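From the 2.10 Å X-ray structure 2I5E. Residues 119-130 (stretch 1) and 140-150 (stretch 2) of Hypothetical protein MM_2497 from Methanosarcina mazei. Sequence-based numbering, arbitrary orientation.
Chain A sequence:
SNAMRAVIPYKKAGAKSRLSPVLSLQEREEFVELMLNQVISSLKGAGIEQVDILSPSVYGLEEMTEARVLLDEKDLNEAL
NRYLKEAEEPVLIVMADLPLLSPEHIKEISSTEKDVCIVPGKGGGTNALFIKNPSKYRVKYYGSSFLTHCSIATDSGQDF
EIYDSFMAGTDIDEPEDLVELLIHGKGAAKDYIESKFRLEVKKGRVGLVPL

Stretch 1 (119-130) VPGKGGGTNALF
Stretch 2 (140-150) KYYGSSFLTHC

The hydroxyl of Thr126 is the polar hub of this contact: its OG1 is hydrogen-bonded both to Ser145 OG (2.9 Å) and to His149 ND1 (2.9 Å), two side chains one helical turn apart. Stretch 1 leaves a strand at Val119-Pro120, loops through three consecutive glycines and is back in strand by Leu129 and Phe130, turning a corner at Asn127. The loop is held by Gly121 N to Gly125 O (3.1 Å) and Gly125 N to Lys122 O (3.3 Å), and Asn127 N donates to Val119 O (2.7 Å). Stretch 2 runs as loop from Lys140 and enters a helix at Ser145, with Ser144 at the N-cap position but making no side-chain capping bond.

The register sets Gly125 beside Ser145 (CA to CA 5.2 Å) and Thr126 beside Phe146 (CA to CA 5.0 Å). At the start of the helix, Phe146 N donates to Gly124 O (2.8 Å, 163°). Water 1 reinforces the junction, donating to Gly124 O (2.8 Å), accepting from Leu147 N (2.8 Å) and bonding Ser144 OG (2.9 Å). Gly123 (phi/psi 47/42), Gly124 (68/15) and Gly143 (62/-144) have positive phi, which favours glycine.

Thr126, extended at -132/119, points toward the helix with chi1 m; Ser145 uses chi1 p and His149 chi1 m with chi2 140° to meet its OG1, which lies at the edge of the imidazole, near its plane. The other ring nitrogen, His149 NE2, accepts from Lys140 N (3.0 Å, 173°), tying the start of stretch 2 to its helix.

Apolar packing flanks this network. Leu129 (chi1 t, chi2 p) points toward stretch 2 and places CD2 almost on the imidazole normal, 3.8 Å from the His149 ring centroid; the same CD2 is 4.1 Å from Tyr141 CZ. Tyr141 (chi1 m, chi2 82°) starts sideways, but its ring end reaches in, bringing CE2 to 3.7 Å from Thr126 CB, with Thr126 O near the ring plane. Tyr141 OH, 3.3 Å from Leu129 CD2, is buried without a polar partner in the model. Phe146 (chi1 t, chi2 76°) carries its ring to Pro120, whose CB lies over one face, 3.8 Å from Phe146 CD1 and 4.3 Å from the ring centroid; the proline ring, C-gamma endo, presents its CB to the aromatic face, a CH-pi contact. Together the stretches bury 478 Å², with Phe146 and Thr126 covered most.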

# COMPACT_ATOMS: atom_id res chain seq x y z
N VAL A 119 -2.70 -9.50 6.26
CA VAL A 119 -2.69 -8.20 5.62
C VAL A 119 -1.83 -7.13 6.36
O VAL A 119 -2.16 -6.73 7.51
CB VAL A 119 -4.14 -7.64 5.56
CG1 VAL A 119 -4.25 -6.47 4.59
CG2 VAL A 119 -5.06 -8.80 5.15
N PRO A 120 -0.73 -6.68 5.71
CA PRO A 120 0.17 -5.70 6.31
C PRO A 120 -0.53 -4.39 6.35
O PRO A 120 -1.39 -4.12 5.47
CB PRO A 120 1.36 -5.63 5.37
CG PRO A 120 0.88 -6.22 4.02
CD PRO A 120 -0.32 -7.08 4.33
N GLY A 121 -0.22 -3.56 7.35
CA GLY A 121 -0.55 -2.19 7.23
C GLY A 121 0.75 -1.41 7.11
O GLY A 121 1.84 -2.01 6.95
N LYS A 122 0.67 -0.08 7.09
CA LYS A 122 2.03 0.59 7.02
C LYS A 122 2.89 0.49 8.32
O LYS A 122 2.38 0.18 9.40
CB LYS A 122 2.03 1.99 6.47
CG LYS A 122 1.23 2.91 7.28
CD LYS A 122 1.50 4.40 6.85
CE LYS A 122 0.22 5.25 7.17
NZ LYS A 122 -0.72 4.54 8.27
N GLY A 123 4.18 0.80 8.17
CA GLY A 123 5.24 0.63 9.16
C GLY A 123 5.25 -0.72 9.81
O GLY A 123 5.46 -0.78 11.01
N GLY A 124 5.04 -1.81 9.07
CA GLY A 124 5.03 -3.18 9.70
C GLY A 124 3.87 -3.55 10.66
O GLY A 124 3.97 -4.52 11.36
N GLY A 125 2.76 -2.79 10.67
CA GLY A 125 1.55 -3.17 11.44
C GLY A 125 0.82 -4.34 10.78
O GLY A 125 1.27 -4.79 9.75
N THR A 126 -0.34 -4.76 11.35
CA THR A 126 -1.14 -5.91 10.86
C THR A 126 -2.53 -5.36 10.81
O THR A 126 -3.03 -4.87 11.81
CB THR A 126 -1.10 -7.03 11.87
OG1 THR A 126 0.26 -7.47 12.06
CG2 THR A 126 -1.93 -8.24 11.42
N ASN A 127 -3.12 -5.35 9.63
CA ASN A 127 -4.44 -4.73 9.45
C ASN A 127 -5.59 -5.74 9.53
O ASN A 127 -6.69 -5.38 9.92
CB ASN A 127 -4.50 -3.95 8.10
CG ASN A 127 -3.90 -2.52 8.23
OD1 ASN A 127 -3.60 -2.06 9.34
ND2 ASN A 127 -3.74 -1.85 7.13
N ALA A 128 -5.31 -7.02 9.20
CA ALA A 128 -6.32 -8.05 9.20
C ALA A 128 -5.52 -9.34 9.38
O ALA A 128 -4.42 -9.47 8.88
CB ALA A 128 -7.09 -8.04 7.79
N LEU A 129 -6.09 -10.26 10.15
CA LEU A 129 -5.47 -11.53 10.44
C LEU A 129 -6.59 -12.59 10.40
O LEU A 129 -7.58 -12.46 11.15
CB LEU A 129 -4.84 -11.46 11.83
CG LEU A 129 -3.75 -12.44 12.27
CD1 LEU A 129 -2.65 -12.66 11.17
CD2 LEU A 129 -3.19 -11.87 13.55
N PHE A 130 -6.44 -13.57 9.52
CA PHE A 130 -7.29 -14.75 9.43
C PHE A 130 -6.50 -15.99 9.90
O PHE A 130 -5.50 -16.37 9.31
CB PHE A 130 -7.94 -14.94 8.02
CG PHE A 130 -8.96 -16.08 7.96
CD1 PHE A 130 -10.18 -16.01 8.65
CD2 PHE A 130 -8.65 -17.28 7.29
CE1 PHE A 130 -11.09 -17.09 8.65
CE2 PHE A 130 -9.53 -18.37 7.26
CZ PHE A 130 -10.75 -18.27 7.92
N LYS A 140 0.18 -10.61 18.65
CA LYS A 140 0.97 -9.57 19.27
C LYS A 140 0.98 -8.36 18.37
O LYS A 140 1.94 -8.17 17.58
CB LYS A 140 2.40 -10.04 19.50
CG LYS A 140 3.17 -9.10 20.50
CD LYS A 140 4.57 -9.68 20.71
CE LYS A 140 5.43 -8.83 21.66
NZ LYS A 140 5.92 -7.53 20.97
N TYR A 141 -0.09 -7.55 18.47
CA TYR A 141 -0.23 -6.30 17.72
C TYR A 141 0.64 -5.29 18.43
O TYR A 141 1.04 -5.53 19.56
CB TYR A 141 -1.70 -5.79 17.71
CG TYR A 141 -2.56 -6.61 16.81
CD1 TYR A 141 -3.10 -7.82 17.26
CD2 TYR A 141 -2.76 -6.22 15.51
CE1 TYR A 141 -3.80 -8.64 16.42
CE2 TYR A 141 -3.53 -6.99 14.66
CZ TYR A 141 -4.04 -8.21 15.12
OH TYR A 141 -4.75 -9.02 14.29
N TYR A 142 0.89 -4.17 17.76
CA TYR A 142 1.88 -3.10 18.16
C TYR A 142 3.27 -3.44 17.73
O TYR A 142 3.62 -4.64 17.60
CB TYR A 142 1.90 -2.70 19.66
CG TYR A 142 0.58 -2.31 20.21
CD1 TYR A 142 -0.16 -1.28 19.63
CD2 TYR A 142 0.03 -3.00 21.30
CE1 TYR A 142 -1.43 -0.93 20.10
CE2 TYR A 142 -1.23 -2.66 21.80
CZ TYR A 142 -1.96 -1.65 21.18
OH TYR A 142 -3.18 -1.33 21.70
N GLY A 143 4.10 -2.40 17.57
CA GLY A 143 5.48 -2.62 17.16
C GLY A 143 5.49 -3.25 15.84
O GLY A 143 4.68 -2.98 14.94
N SER A 144 6.45 -4.12 15.68
CA SER A 144 6.61 -4.76 14.45
C SER A 144 5.72 -6.00 14.24
O SER A 144 6.21 -7.05 14.01
CB SER A 144 8.05 -5.13 14.33
OG SER A 144 8.25 -5.54 13.02
N SER A 145 4.40 -5.82 14.18
CA SER A 145 3.49 -6.97 14.40
C SER A 145 3.37 -7.82 13.17
O SER A 145 3.07 -8.98 13.27
CB SER A 145 2.10 -6.50 14.85
OG SER A 145 1.48 -5.56 13.94
N PHE A 146 3.53 -7.21 11.99
CA PHE A 146 3.42 -8.00 10.75
C PHE A 146 4.47 -9.13 10.77
O PHE A 146 4.12 -10.27 10.60
CB PHE A 146 3.56 -7.10 9.49
CG PHE A 146 3.69 -7.89 8.20
CD1 PHE A 146 2.57 -8.50 7.62
CD2 PHE A 146 4.95 -8.08 7.60
CE1 PHE A 146 2.68 -9.27 6.50
CE2 PHE A 146 5.09 -8.87 6.49
CZ PHE A 146 4.01 -9.44 5.89
N LEU A 147 5.76 -8.77 10.90
CA LEU A 147 6.89 -9.75 10.97
C LEU A 147 6.66 -10.72 12.14
O LEU A 147 6.78 -11.89 11.97
CB LEU A 147 8.25 -9.01 11.07
CG LEU A 147 8.77 -8.27 9.78
CD1 LEU A 147 10.14 -7.52 9.91
CD2 LEU A 147 8.87 -9.23 8.59
N THR A 148 6.24 -10.24 13.30
CA THR A 148 5.97 -11.10 14.42
C THR A 148 4.90 -12.18 14.20
O THR A 148 5.09 -13.34 14.65
CB THR A 148 5.60 -10.28 15.61
OG1 THR A 148 6.66 -9.37 15.87
CG2 THR A 148 5.51 -11.20 16.87
N HIS A 149 3.78 -11.83 13.53
CA HIS A 149 2.70 -12.78 13.18
C HIS A 149 3.05 -13.81 12.11
O HIS A 149 2.52 -14.98 12.09
CB HIS A 149 1.43 -11.98 12.69
CG HIS A 149 0.76 -11.21 13.78
ND1 HIS A 149 0.24 -9.94 13.60
CD2 HIS A 149 0.43 -11.56 15.06
CE1 HIS A 149 -0.27 -9.50 14.75
NE2 HIS A 149 -0.20 -10.47 15.64
N CYS A 150 3.90 -13.41 11.18
CA CYS A 150 4.39 -14.41 10.25
C CYS A 150 5.28 -15.40 11.03
O CYS A 150 5.28 -16.61 10.73
CB CYS A 150 5.25 -13.76 9.17
SG CYS A 150 4.36 -12.67 8.07
O HOH W 1 6.29 -6.06 10.98